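PDB 3DTZ: putative Chlorite dismutase TA0507 from Thermoplasma acidophilum, which probably binds heme and acts as an oxidoreductase, as expected for the chlorite dismutase family, although its own activity is not established. Local coordinates for residues 63-68 and 130-135; 48-53 and 100-105; 141-146 and 223-228; 135-140 and 197-202; 163-168 and 214-219. All blocks are in the same frame, centred on the assembly; numbering follows the deposited sequence.

Interaction 1 of 5, residues 63-68 and 130-135; sequences GYINFH and DSLRLP
I65 CG2 packs 3.8 Å from L132 CB and also rests over one face of the R133 guanidinium, offset toward its rim; I65 CG1 lies 3.8 Å from R133 NH2. This double contact follows from CG2 standing anti to the backbone N (chi1 -63°). R133, extended from CG to NE, passes across I65 at about a right angle. Its NH2 is held in a salt bridge to E129, while NH1 donates to a water, 3.1 Å away in the guanidinium plane, that in turn donates to Y64 O. N66 CB lies 3.6 Å from L132 O, and chi1 of 72° brings ND2 to L132 CD2 and to a second water, with OD1 bonding S84. This water donates to L132 O (2.8 Å) and lies at the H68 ring edge, 2.6 Å from NE2. Helix 128-132 thus leans on strand 64-72, with L132 also touching W82 of strand 79-85 and Y182 of strand 180-185.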
# COMPACT_ATOMS: atom_id res chain seq x y z
N GLY D 63 17.49 33.47 3.97
CA GLY D 63 16.07 33.16 3.78
C GLY D 63 15.60 31.89 4.49
O GLY D 63 14.39 31.72 4.69
N TYR D 64 16.52 31.00 4.85
CA TYR D 64 16.16 29.81 5.64
C TYR D 64 16.17 30.16 7.11
O TYR D 64 17.22 30.46 7.68
CB TYR D 64 17.04 28.60 5.34
CG TYR D 64 16.89 28.16 3.90
CD1 TYR D 64 15.67 27.63 3.42
CD2 TYR D 64 17.96 28.26 3.02
CE1 TYR D 64 15.54 27.23 2.09
CE2 TYR D 64 17.84 27.89 1.70
CZ TYR D 64 16.64 27.37 1.23
OH TYR D 64 16.53 27.02 -0.09
N ILE D 65 14.98 30.09 7.71
CA ILE D 65 14.79 30.42 9.12
C ILE D 65 15.42 29.36 10.05
O ILE D 65 16.11 29.70 11.04
CB ILE D 65 13.30 30.67 9.42
CG1 ILE D 65 12.83 31.90 8.60
CG2 ILE D 65 13.06 30.82 10.96
CD1 ILE D 65 11.30 32.16 8.58
N ASN D 66 15.23 28.08 9.70
CA ASN D 66 15.89 26.99 10.40
C ASN D 66 16.19 25.84 9.44
O ASN D 66 15.61 25.75 8.33
CB ASN D 66 15.10 26.52 11.67
CG ASN D 66 13.82 25.77 11.34
OD1 ASN D 66 13.21 25.96 10.29
ND2 ASN D 66 13.42 24.87 12.24
N PHE D 67 17.15 25.01 9.87
CA PHE D 67 17.44 23.75 9.17
C PHE D 67 18.08 22.84 10.21
O PHE D 67 19.11 23.17 10.81
CB PHE D 67 18.43 23.96 8.02
CG PHE D 67 18.96 22.66 7.48
CD1 PHE D 67 18.10 21.81 6.77
CD2 PHE D 67 20.26 22.25 7.75
CE1 PHE D 67 18.55 20.57 6.28
CE2 PHE D 67 20.73 21.01 7.27
CZ PHE D 67 19.88 20.19 6.54
N HIS D 68 17.44 21.70 10.45
CA HIS D 68 17.97 20.73 11.41
C HIS D 68 17.92 19.32 10.80
O HIS D 68 17.01 19.01 10.04
CB HIS D 68 17.16 20.76 12.71
CG HIS D 68 17.10 22.12 13.35
ND1 HIS D 68 18.23 22.80 13.74
CD2 HIS D 68 16.05 22.91 13.68
CE1 HIS D 68 17.89 23.98 14.25
NE2 HIS D 68 16.57 24.07 14.21
N ASP D 130 10.86 33.37 16.38
CA ASP D 130 11.83 33.39 17.48
C ASP D 130 12.04 31.98 18.01
O ASP D 130 13.18 31.58 18.30
CB ASP D 130 11.37 34.30 18.63
CG ASP D 130 11.59 35.79 18.37
OD1 ASP D 130 12.27 36.17 17.38
OD2 ASP D 130 11.06 36.61 19.18
N SER D 131 10.95 31.21 18.15
CA SER D 131 11.03 29.83 18.60
C SER D 131 11.84 28.98 17.61
O SER D 131 12.67 28.15 18.00
CB SER D 131 9.61 29.26 18.76
OG SER D 131 9.60 28.08 19.50
N LEU D 132 11.57 29.19 16.32
CA LEU D 132 12.30 28.47 15.26
C LEU D 132 13.82 28.80 15.27
O LEU D 132 14.65 27.97 14.89
CB LEU D 132 11.71 28.78 13.90
CG LEU D 132 10.31 28.33 13.56
CD1 LEU D 132 9.97 28.70 12.12
CD2 LEU D 132 10.23 26.81 13.78
N ARG D 133 14.18 29.98 15.76
CA ARG D 133 15.59 30.37 15.83
C ARG D 133 16.32 29.92 17.10
O ARG D 133 17.55 30.14 17.23
CB ARG D 133 15.73 31.88 15.60
CG ARG D 133 15.30 32.27 14.17
CD ARG D 133 15.53 33.74 13.89
NE ARG D 133 15.03 34.11 12.55
CZ ARG D 133 15.74 34.00 11.44
NH1 ARG D 133 16.97 33.52 11.48
NH2 ARG D 133 15.23 34.39 10.28
N LEU D 134 15.60 29.35 18.05
CA LEU D 134 16.24 28.82 19.27
C LEU D 134 17.04 27.55 18.95
O LEU D 134 16.68 26.81 18.04
CB LEU D 134 15.20 28.51 20.34
CG LEU D 134 14.34 29.66 20.89
CD1 LEU D 134 13.20 29.11 21.74
CD2 LEU D 134 15.17 30.66 21.70
N PRO D 135 18.12 27.28 19.70
CA PRO D 135 18.81 26.02 19.46
C PRO D 135 17.85 24.85 19.69
O PRO D 135 17.09 24.88 20.66
CB PRO D 135 19.92 26.01 20.52
CG PRO D 135 20.12 27.44 20.87
CD PRO D 135 18.75 28.07 20.77
O HOH W 1 18.04 33.31 8.62
O HOH W 2 14.32 25.20 14.94

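Interaction 2 of 5, residues 48-53 and 100-105; sequences DRMMRS and ASMRPI
M50 is the main bump, reaching from helix 41-60 into a hollow lined by S101, M102 and I105. CG lies anti to the backbone N (chi1 -177°), pointing the selenomethionine at the facing segment, and bends at chi2 and chi3 fold its end around S101: CG and SE both lie 3.8 Å from S101 CB. CE continues past them to within 3.2 Å of S101 O. There it meets I105 tip to tip, M50 CE to I105 CD1 at 3.4 Å, closer than ordinary van der Waals contact. A second knob, M102 SE, fits between the two selenomethionines of the other segment, 4.0 Å from M50 SE and 3.9 Å from M51 CE; M51 and M102 cross at about a right angle. Beside this apolar patch a water bridges the backbone O of M50, to which it donates, and the hydroxyl OG of S101. The contact seats the end of helix 88-102 against helix 41-60. M51 goes on to touch F81 of strand 79-85 and I239 of helix 236-243, M102 packs on Y31 of strand 25-33, and R103 forms a salt bridge with D78 of the second subunit.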
# COMPACT_ATOMS: atom_id res chain seq x y z
N ASP D 48 29.75 11.93 4.42
CA ASP D 48 30.04 12.99 5.37
C ASP D 48 30.17 14.33 4.65
O ASP D 48 29.60 15.35 5.08
CB ASP D 48 31.33 12.64 6.13
CG ASP D 48 31.80 13.75 7.04
OD1 ASP D 48 31.09 14.08 8.02
OD2 ASP D 48 32.90 14.26 6.78
N ARG D 49 30.90 14.32 3.54
CA ARG D 49 31.10 15.54 2.78
C ARG D 49 29.75 16.03 2.23
O ARG D 49 29.46 17.23 2.22
CB ARG D 49 32.12 15.33 1.65
CG ARG D 49 33.53 15.11 2.11
CD ARG D 49 34.52 15.16 0.90
NE ARG D 49 34.18 14.15 -0.11
CZ ARG D 49 34.73 12.94 -0.20
NH1 ARG D 49 35.68 12.56 0.66
NH2 ARG D 49 34.34 12.11 -1.15
N MSE D 50 28.92 15.09 1.81
CA MSE D 50 27.62 15.49 1.28
C MSE D 50 26.67 16.12 2.32
O MSE D 50 25.98 17.09 2.03
CB MSE D 50 26.95 14.31 0.58
CG MSE D 50 25.62 14.70 -0.03
SE MSE D 50 24.21 13.98 1.01
CE MSE D 50 24.41 12.29 0.27
N MSE D 51 26.61 15.55 3.51
CA MSE D 51 25.77 16.11 4.60
C MSE D 51 26.28 17.47 5.08
O MSE D 51 25.49 18.39 5.31
CB MSE D 51 25.73 15.15 5.77
CG MSE D 51 25.06 13.84 5.47
SE MSE D 51 23.10 14.16 5.40
CE MSE D 51 22.63 12.36 4.98
N ARG D 52 27.60 17.60 5.21
CA ARG D 52 28.18 18.90 5.54
C ARG D 52 27.80 19.94 4.47
O ARG D 52 27.43 21.05 4.80
CB ARG D 52 29.69 18.78 5.74
CG ARG D 52 30.05 18.17 7.09
CD ARG D 52 31.57 18.21 7.39
NE ARG D 52 32.28 17.17 6.63
CZ ARG D 52 33.24 17.39 5.73
NH1 ARG D 52 33.67 18.62 5.44
NH2 ARG D 52 33.80 16.35 5.13
N SER D 53 27.87 19.56 3.20
CA SER D 53 27.51 20.47 2.12
C SER D 53 26.03 20.89 2.14
O SER D 53 25.72 22.07 1.92
CB SER D 53 27.90 19.90 0.77
OG SER D 53 27.62 20.87 -0.25
N ALA D 100 18.67 16.03 -4.88
CA ALA D 100 19.77 15.82 -5.84
C ALA D 100 20.94 15.17 -5.12
O ALA D 100 21.64 14.33 -5.70
CB ALA D 100 20.21 17.13 -6.46
N SER D 101 21.14 15.56 -3.86
CA SER D 101 22.25 15.01 -3.07
C SER D 101 21.98 13.60 -2.60
O SER D 101 22.91 12.77 -2.51
CB SER D 101 22.55 15.92 -1.87
OG SER D 101 23.33 17.02 -2.34
N MSE D 102 20.71 13.33 -2.28
CA MSE D 102 20.33 12.04 -1.71
C MSE D 102 20.11 10.99 -2.78
O MSE D 102 20.37 9.84 -2.52
CB MSE D 102 19.04 12.13 -0.87
CG MSE D 102 19.08 12.97 0.40
SE MSE D 102 20.55 12.48 1.63
CE MSE D 102 19.89 10.84 2.15
N ARG D 103 19.61 11.37 -3.97
CA ARG D 103 19.18 10.35 -4.94
C ARG D 103 20.21 9.29 -5.38
O ARG D 103 19.83 8.14 -5.59
CB ARG D 103 18.36 10.94 -6.10
CG ARG D 103 19.13 11.48 -7.22
CD ARG D 103 18.22 11.64 -8.47
NE ARG D 103 17.15 12.62 -8.26
CZ ARG D 103 17.26 13.94 -8.44
NH1 ARG D 103 18.43 14.53 -8.76
NH2 ARG D 103 16.20 14.71 -8.26
N PRO D 104 21.52 9.65 -5.50
CA PRO D 104 22.48 8.58 -5.87
C PRO D 104 22.63 7.48 -4.82
O PRO D 104 23.08 6.38 -5.17
CB PRO D 104 23.81 9.35 -6.03
CG PRO D 104 23.41 10.79 -6.21
CD PRO D 104 22.19 10.95 -5.35
N ILE D 105 22.24 7.75 -3.57
CA ILE D 105 22.43 6.77 -2.49
C ILE D 105 21.20 6.44 -1.65
O ILE D 105 21.29 5.65 -0.70
CB ILE D 105 23.57 7.21 -1.51
CG1 ILE D 105 23.22 8.55 -0.84
CG2 ILE D 105 24.91 7.27 -2.27
CD1 ILE D 105 24.06 8.89 0.39
O HOH W 3 25.54 17.89 -0.77

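Interaction 3 of 5, residues 141-146 and 223-228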
# COMPACT_ATOMS: atom_id res chain seq x y z
N VAL D 141 9.36 15.38 16.74
CA VAL D 141 8.25 14.51 16.34
C VAL D 141 7.50 15.26 15.26
O VAL D 141 7.22 16.44 15.42
CB VAL D 141 7.26 14.23 17.50
CG1 VAL D 141 5.98 13.51 17.02
CG2 VAL D 141 7.96 13.44 18.62
N ALA D 142 7.18 14.58 14.16
CA ALA D 142 6.38 15.19 13.12
C ALA D 142 5.34 14.17 12.66
O ALA D 142 5.65 12.99 12.50
CB ALA D 142 7.26 15.59 11.93
N TYR D 143 4.12 14.62 12.45
CA TYR D 143 3.22 13.75 11.70
C TYR D 143 2.11 14.51 11.00
O TYR D 143 1.70 15.58 11.50
CB TYR D 143 2.62 12.66 12.60
CG TYR D 143 2.03 13.18 13.86
CD1 TYR D 143 2.84 13.37 14.98
CD2 TYR D 143 0.65 13.44 13.98
CE1 TYR D 143 2.33 13.82 16.17
CE2 TYR D 143 0.12 13.92 15.19
CZ TYR D 143 0.99 14.10 16.27
OH TYR D 143 0.55 14.56 17.50
N PRO D 144 1.60 13.94 9.90
CA PRO D 144 0.40 14.48 9.29
C PRO D 144 -0.81 14.20 10.16
O PRO D 144 -0.81 13.23 10.92
CB PRO D 144 0.27 13.74 7.95
CG PRO D 144 1.31 12.71 7.89
CD PRO D 144 2.09 12.73 9.20
N MSE D 145 -1.83 15.04 10.04
CA MSE D 145 -3.08 14.83 10.76
C MSE D 145 -4.21 15.49 9.95
O MSE D 145 -4.00 16.49 9.25
CB MSE D 145 -2.99 15.43 12.18
CG MSE D 145 -4.21 15.14 12.99
SE MSE D 145 -5.47 16.64 12.91
CE MSE D 145 -4.47 17.69 14.16
N SER D 146 -5.39 14.89 10.01
CA SER D 146 -6.57 15.46 9.35
C SER D 146 -7.76 15.31 10.29
O SER D 146 -7.70 14.57 11.30
CB SER D 146 -6.84 14.77 8.01
OG SER D 146 -5.81 15.01 7.06
N ILE D 223 -8.18 12.15 12.62
CA ILE D 223 -7.78 10.96 11.87
C ILE D 223 -6.37 11.07 11.23
O ILE D 223 -5.73 12.13 11.25
CB ILE D 223 -8.83 10.58 10.76
CG1 ILE D 223 -9.05 11.73 9.78
CG2 ILE D 223 -10.19 10.13 11.39
CD1 ILE D 223 -9.96 11.39 8.61
N LYS D 224 -5.91 9.94 10.66
CA LYS D 224 -4.76 9.85 9.74
C LYS D 224 -3.40 10.42 10.23
O LYS D 224 -2.63 11.04 9.45
CB LYS D 224 -5.16 10.33 8.32
CG LYS D 224 -6.25 9.44 7.73
CD LYS D 224 -6.41 9.57 6.22
CE LYS D 224 -7.60 10.44 5.85
NZ LYS D 224 -7.30 11.88 6.04
N GLU D 225 -3.11 10.16 11.50
CA GLU D 225 -1.82 10.53 12.11
C GLU D 225 -0.76 9.43 11.86
O GLU D 225 -0.25 8.83 12.82
CB GLU D 225 -1.95 10.80 13.62
CG GLU D 225 -2.89 11.95 14.05
CD GLU D 225 -3.28 11.85 15.53
OE1 GLU D 225 -3.68 10.73 15.93
OE2 GLU D 225 -3.17 12.85 16.29
N THR D 226 -0.47 9.17 10.59
CA THR D 226 0.66 8.30 10.16
C THR D 226 1.30 8.87 8.89
O THR D 226 0.60 9.47 8.05
CB THR D 226 0.26 6.79 9.92
OG1 THR D 226 -0.77 6.69 8.94
CG2 THR D 226 -0.22 6.16 11.19
N PRO D 227 2.65 8.72 8.73
CA PRO D 227 3.58 8.15 9.70
C PRO D 227 3.88 9.16 10.80
O PRO D 227 3.89 10.35 10.53
CB PRO D 227 4.86 7.96 8.88
CG PRO D 227 4.81 9.10 7.84
CD PRO D 227 3.32 9.13 7.49
N ILE D 228 4.14 8.68 12.02
CA ILE D 228 4.72 9.53 13.04
C ILE D 228 6.24 9.35 12.99
O ILE D 228 6.76 8.23 13.19
CB ILE D 228 4.16 9.23 14.46
CG1 ILE D 228 2.64 9.45 14.48
CG2 ILE D 228 4.88 10.08 15.52
CD1 ILE D 228 2.02 9.49 15.90
O HOH W 4 -3.74 13.05 7.53
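S146 and I223 form an antiparallel hydrogen-bonded pair, S146 N to I223 O 3.0 Å and I223 N to S146 O 2.8 Å, after which the chain of 224-228 leaves regular pairing through an inverse gamma turn centred on E225 and a cis peptide before P227. This irregular link borders strand 139-147 in the antiparallel sheet of the ferredoxin-like chlorite dismutase fold. It keeps close to the strand: E225 CA points its hydrogen almost straight at P144 O (3.1 Å). Y143, whose chi1 of 50° stands its ring alongside I228 and E225, meets both on the same side of the ring plane. I228 CD1 makes a CH-pi contact over that face, 4.3 Å from the centroid, while E225 runs alongside the CD2 and CE2 atoms with its carboxylate plane turned 81° from the ring. E225 CG also packs on M145 CG at 3.6 Å, and its OE1 is bound by R219 in a salt bridge. P144 CG packs on P227 CD; P227 O is buried without a polar partner. I228 N donates to D191 of the third subunit. S146 OG, which also accepts from E193 N, is 2.9 Å from a water that donates to K224 O.

Interaction 4 of 5, residues 135-140 and 197-202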
# COMPACT_ATOMS: atom_id res chain seq x y z
N PRO D 135 18.12 27.28 19.70
CA PRO D 135 18.81 26.02 19.46
C PRO D 135 17.85 24.85 19.69
O PRO D 135 17.09 24.88 20.66
CB PRO D 135 19.92 26.01 20.52
CG PRO D 135 20.12 27.44 20.87
CD PRO D 135 18.75 28.07 20.77
N PRO D 136 17.83 23.88 18.76
CA PRO D 136 16.82 22.85 18.83
C PRO D 136 16.96 21.93 20.03
O PRO D 136 18.07 21.75 20.56
CB PRO D 136 17.00 22.06 17.50
CG PRO D 136 18.41 22.30 17.13
CD PRO D 136 18.74 23.69 17.61
N LEU D 137 15.83 21.35 20.45
CA LEU D 137 15.80 20.34 21.51
C LEU D 137 16.27 18.99 20.95
O LEU D 137 16.43 18.84 19.74
CB LEU D 137 14.39 20.25 22.12
CG LEU D 137 13.85 21.57 22.67
CD1 LEU D 137 12.61 21.31 23.49
CD2 LEU D 137 14.91 22.31 23.54
N ARG D 138 16.51 18.04 21.85
CA ARG D 138 17.21 16.82 21.48
C ARG D 138 16.38 15.91 20.56
O ARG D 138 16.94 15.15 19.78
CB ARG D 138 17.59 16.04 22.75
CG ARG D 138 18.07 14.59 22.49
CD ARG D 138 18.52 13.91 23.78
NE ARG D 138 19.84 14.42 24.16
CZ ARG D 138 20.94 13.69 24.36
NH1 ARG D 138 20.93 12.36 24.29
NH2 ARG D 138 22.06 14.32 24.68
N TYR D 139 15.05 15.98 20.67
CA TYR D 139 14.16 15.14 19.87
C TYR D 139 13.15 15.96 19.07
O TYR D 139 12.85 17.11 19.40
CB TYR D 139 13.38 14.14 20.75
CG TYR D 139 14.26 13.30 21.60
CD1 TYR D 139 14.92 12.19 21.07
CD2 TYR D 139 14.46 13.62 22.94
CE1 TYR D 139 15.77 11.40 21.88
CE2 TYR D 139 15.27 12.85 23.76
CZ TYR D 139 15.93 11.75 23.23
OH TYR D 139 16.74 11.01 24.05
N PHE D 140 12.61 15.32 18.03
CA PHE D 140 11.68 15.96 17.10
C PHE D 140 10.61 14.93 16.77
O PHE D 140 10.93 13.75 16.54
CB PHE D 140 12.46 16.30 15.84
CG PHE D 140 11.66 16.99 14.76
CD1 PHE D 140 11.10 18.26 14.96
CD2 PHE D 140 11.51 16.40 13.53
CE1 PHE D 140 10.37 18.92 13.95
CE2 PHE D 140 10.81 17.07 12.51
CZ PHE D 140 10.25 18.32 12.72
N LEU D 197 4.23 19.55 14.36
CA LEU D 197 5.66 19.37 14.67
C LEU D 197 5.92 19.68 16.14
O LEU D 197 5.38 20.66 16.68
CB LEU D 197 6.50 20.33 13.81
CG LEU D 197 6.19 20.33 12.31
CD1 LEU D 197 7.00 21.39 11.59
CD2 LEU D 197 6.37 18.94 11.69
N TYR D 198 6.80 18.90 16.77
CA TYR D 198 7.16 19.13 18.18
C TYR D 198 8.66 18.97 18.35
O TYR D 198 9.23 18.02 17.83
CB TYR D 198 6.51 18.12 19.09
CG TYR D 198 5.02 18.12 18.91
CD1 TYR D 198 4.24 19.03 19.61
CD2 TYR D 198 4.42 17.27 17.98
CE1 TYR D 198 2.87 19.07 19.43
CE2 TYR D 198 3.03 17.30 17.78
CZ TYR D 198 2.28 18.20 18.52
OH TYR D 198 0.92 18.29 18.33
N GLU D 199 9.26 19.90 19.08
CA GLU D 199 10.59 19.70 19.62
C GLU D 199 10.39 19.28 21.08
O GLU D 199 9.68 19.95 21.85
CB GLU D 199 11.42 20.98 19.59
CG GLU D 199 11.71 21.48 18.19
CD GLU D 199 12.61 22.68 18.26
OE1 GLU D 199 13.75 22.52 18.77
OE2 GLU D 199 12.19 23.77 17.81
N ILE D 200 10.98 18.15 21.45
CA ILE D 200 10.71 17.60 22.78
C ILE D 200 12.01 17.20 23.48
O ILE D 200 12.96 16.80 22.82
CB ILE D 200 9.76 16.38 22.72
CG1 ILE D 200 10.41 15.21 22.01
CG2 ILE D 200 8.41 16.76 22.06
CD1 ILE D 200 9.57 13.90 22.01
N PRO D 201 12.07 17.38 24.81
CA PRO D 201 13.24 16.91 25.57
C PRO D 201 13.26 15.42 25.95
O PRO D 201 14.33 14.91 26.29
CB PRO D 201 13.22 17.77 26.83
CG PRO D 201 11.74 18.13 27.04
CD PRO D 201 11.12 18.17 25.64
N ASP D 202 12.11 14.75 25.99
CA ASP D 202 11.99 13.42 26.63
C ASP D 202 10.92 12.62 25.94
O ASP D 202 9.74 13.01 25.93
CB ASP D 202 11.68 13.61 28.14
CG ASP D 202 11.61 12.29 28.94
OD1 ASP D 202 11.19 11.21 28.46
OD2 ASP D 202 11.94 12.36 30.15
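E199 reaches back from its strand to the loop before Y139, and its OE1 takes L137 N at 2.9 Å, met nearly along the C-O axis. The chain, extended beyond CG, passes L137 at about a right angle, and CB touches L137 CG at 4.0 Å. OE1 also holds R180 in a salt bridge and OE2 bonds Y182 OH, which together fix the rotation of the carboxylate. Packing is dense next to it. Y139 and I200 are an antiparallel hydrogen-bonded pair, with I200 N to Y139 O at 3.0 Å and Y139 N to I200 O at 3.1 Å; on their face of the sheet Y139 CB lies 3.4 Å from I200 CG1. F140 and E199, the following non-hydrogen-bonded pair, point to the other face. There F140, with CG anti to the backbone N (chi1 -179°), runs beside L197 and stacks with Y70 and W82. The loop end is the solvent side: P201 and R138 are exposed, and R138 leads its guanidinium away from the contact. P201 O still lies at the Y139 ring edge, and R138 CG rests over one ring face. Strand 194-200 is followed, after P201 and the N-cap D202, which caps A205 N, by helix 203-213. The antiparallel pairing of strands 139-147 and 194-200 belongs to the ferredoxin-like sheet of this family.

Interaction 5 of 5, residues 163-168 and 214-219; sequences MHEHIK and REARAR
E165 and R217 set their flat groups nearly perpendicular, carboxylate and guanidinium planes 77° apart, while the H166 ring takes A216 CB at its edge, 4.2 Å from ND1. Within 214-219 the R214 guanidinium has R219 NH2 over the centre of one face, and R214 is also paired with E193 of the third subunit. The contact packs helix 156-172 of the chlorite dismutase fold against the loop between helix 203-213 and strand 222-223. E165 does most of the binding. With CG anti to the backbone N (chi1 -172°) and the chain extended beyond it, the side chain of E165 crosses that of R217 at about a right angle. OE1 accepts R217 N at 3.1 Å through its syn lone pair, whereas its salt bridge to R217 NE is long, 4.0 Å; R217 NH2 is paired instead with E161. The small alanines let the helix approach closely: A218 CB lies 4.2 Å from M163 SE and close to H166 CB. Two waters fill in the polar side, one donating to E165 OE2 and E215 O. The other donates to E165 OE1 and accepts from A218 N, 2.6 Å from each atom.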
# COMPACT_ATOMS: atom_id res chain seq x y z
N MSE D 163 -11.78 22.69 21.17
CA MSE D 163 -10.34 22.98 21.13
C MSE D 163 -9.81 23.61 22.41
O MSE D 163 -8.68 23.33 22.80
CB MSE D 163 -9.98 23.83 19.91
CG MSE D 163 -10.22 23.12 18.58
SE MSE D 163 -9.40 21.32 18.51
CE MSE D 163 -7.56 21.88 18.87
N HIS D 164 -10.61 24.44 23.06
CA HIS D 164 -10.17 25.04 24.33
C HIS D 164 -9.91 23.96 25.38
O HIS D 164 -8.91 24.03 26.10
CB HIS D 164 -11.19 26.05 24.85
CG HIS D 164 -10.87 26.59 26.21
ND1 HIS D 164 -11.28 25.97 27.38
CD2 HIS D 164 -10.17 27.69 26.60
CE1 HIS D 164 -10.85 26.67 28.42
NE2 HIS D 164 -10.18 27.71 27.97
N GLU D 165 -10.78 22.95 25.43
CA GLU D 165 -10.66 21.84 26.36
C GLU D 165 -9.34 21.11 26.16
O GLU D 165 -8.67 20.75 27.12
CB GLU D 165 -11.81 20.84 26.18
CG GLU D 165 -11.84 19.74 27.27
CD GLU D 165 -12.48 18.43 26.84
OE1 GLU D 165 -12.25 17.98 25.70
OE2 GLU D 165 -13.22 17.83 27.65
N HIS D 166 -8.98 20.91 24.88
CA HIS D 166 -7.74 20.22 24.50
C HIS D 166 -6.51 21.01 24.91
O HIS D 166 -5.59 20.46 25.52
CB HIS D 166 -7.74 19.98 22.99
CG HIS D 166 -6.41 19.55 22.45
ND1 HIS D 166 -6.07 18.23 22.27
CD2 HIS D 166 -5.34 20.27 22.05
CE1 HIS D 166 -4.85 18.15 21.78
NE2 HIS D 166 -4.38 19.38 21.64
N ILE D 167 -6.53 22.30 24.59
CA ILE D 167 -5.43 23.23 24.87
C ILE D 167 -5.19 23.35 26.38
O ILE D 167 -4.06 23.21 26.85
CB ILE D 167 -5.68 24.64 24.22
CG1 ILE D 167 -5.72 24.53 22.69
CG2 ILE D 167 -4.61 25.66 24.61
CD1 ILE D 167 -6.52 25.63 22.00
N LYS D 168 -6.28 23.57 27.13
CA LYS D 168 -6.27 23.58 28.59
C LYS D 168 -5.68 22.29 29.17
O LYS D 168 -4.85 22.33 30.09
CB LYS D 168 -7.71 23.80 29.09
CG LYS D 168 -7.92 23.85 30.58
CD LYS D 168 -9.37 24.26 30.89
CE LYS D 168 -9.57 24.70 32.34
NZ LYS D 168 -9.23 23.61 33.29
N ARG D 214 -5.55 11.80 24.77
CA ARG D 214 -6.56 10.89 24.21
C ARG D 214 -7.91 11.09 24.92
O ARG D 214 -8.95 10.64 24.42
CB ARG D 214 -6.14 9.40 24.31
CG ARG D 214 -4.98 8.97 23.39
CD ARG D 214 -5.36 9.15 21.94
NE ARG D 214 -4.58 8.37 20.96
CZ ARG D 214 -3.56 8.82 20.23
NH1 ARG D 214 -3.10 10.06 20.38
NH2 ARG D 214 -2.96 8.01 19.35
N GLU D 215 -7.86 11.75 26.08
CA GLU D 215 -9.04 11.95 26.92
C GLU D 215 -9.85 13.19 26.49
O GLU D 215 -10.97 13.40 27.00
CB GLU D 215 -8.65 12.01 28.41
CG GLU D 215 -8.08 10.67 28.93
CD GLU D 215 -7.60 10.71 30.39
OE1 GLU D 215 -8.10 11.53 31.18
OE2 GLU D 215 -6.71 9.90 30.73
N ALA D 216 -9.30 13.97 25.56
CA ALA D 216 -9.99 15.15 25.00
C ALA D 216 -11.03 14.78 23.94
O ALA D 216 -10.79 13.91 23.09
CB ALA D 216 -8.98 16.12 24.43
N ARG D 217 -12.19 15.45 23.98
CA ARG D 217 -13.26 15.28 23.00
C ARG D 217 -12.78 15.50 21.55
O ARG D 217 -13.31 14.87 20.62
CB ARG D 217 -14.43 16.26 23.28
CG ARG D 217 -15.15 16.08 24.60
CD ARG D 217 -16.44 16.95 24.63
NE ARG D 217 -16.15 18.35 24.97
CZ ARG D 217 -16.80 19.41 24.48
NH1 ARG D 217 -17.79 19.26 23.61
NH2 ARG D 217 -16.46 20.63 24.87
N ALA D 218 -11.79 16.38 21.39
CA ALA D 218 -11.18 16.67 20.07
C ALA D 218 -10.81 15.40 19.30
O ALA D 218 -10.96 15.34 18.08
CB ALA D 218 -9.95 17.57 20.23
N ARG D 219 -10.38 14.36 20.03
CA ARG D 219 -10.00 13.07 19.43
C ARG D 219 -11.08 12.42 18.55
O ARG D 219 -10.76 11.67 17.62
CB ARG D 219 -9.60 12.08 20.52
CG ARG D 219 -8.36 12.51 21.31
CD ARG D 219 -7.13 12.74 20.43
NE ARG D 219 -6.81 11.61 19.56
CZ ARG D 219 -5.81 11.60 18.67
NH1 ARG D 219 -4.99 12.65 18.54
NH2 ARG D 219 -5.59 10.52 17.91
O HOH W 5 -11.45 18.26 23.22
O HOH W 6 -13.11 15.06 27.37

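Interactions 3 and 4, partly buried near the chain's centre, share strand 139-147 and abut directly, V141 O lying 2.8 Å from Y198 N; interaction 4 is paired strand to strand, interaction 3 only at S146-I223. Interaction 1, the buried contact, is joined by waters and meets interaction 4 where H68 packs on P136; the two share P135. Interactions 2 and 5, also partly buried, lie farther out, on opposite sides of the chain's centre and about 42 Å apart between centres: the first is apolar packing of (seleno)methionines, the second a carboxylate grip on a loop. Interaction 5 is nested in the chain between the segments of interaction 3. Interactions 3, 4 and 5 touch the third subunit, interaction 2 the second.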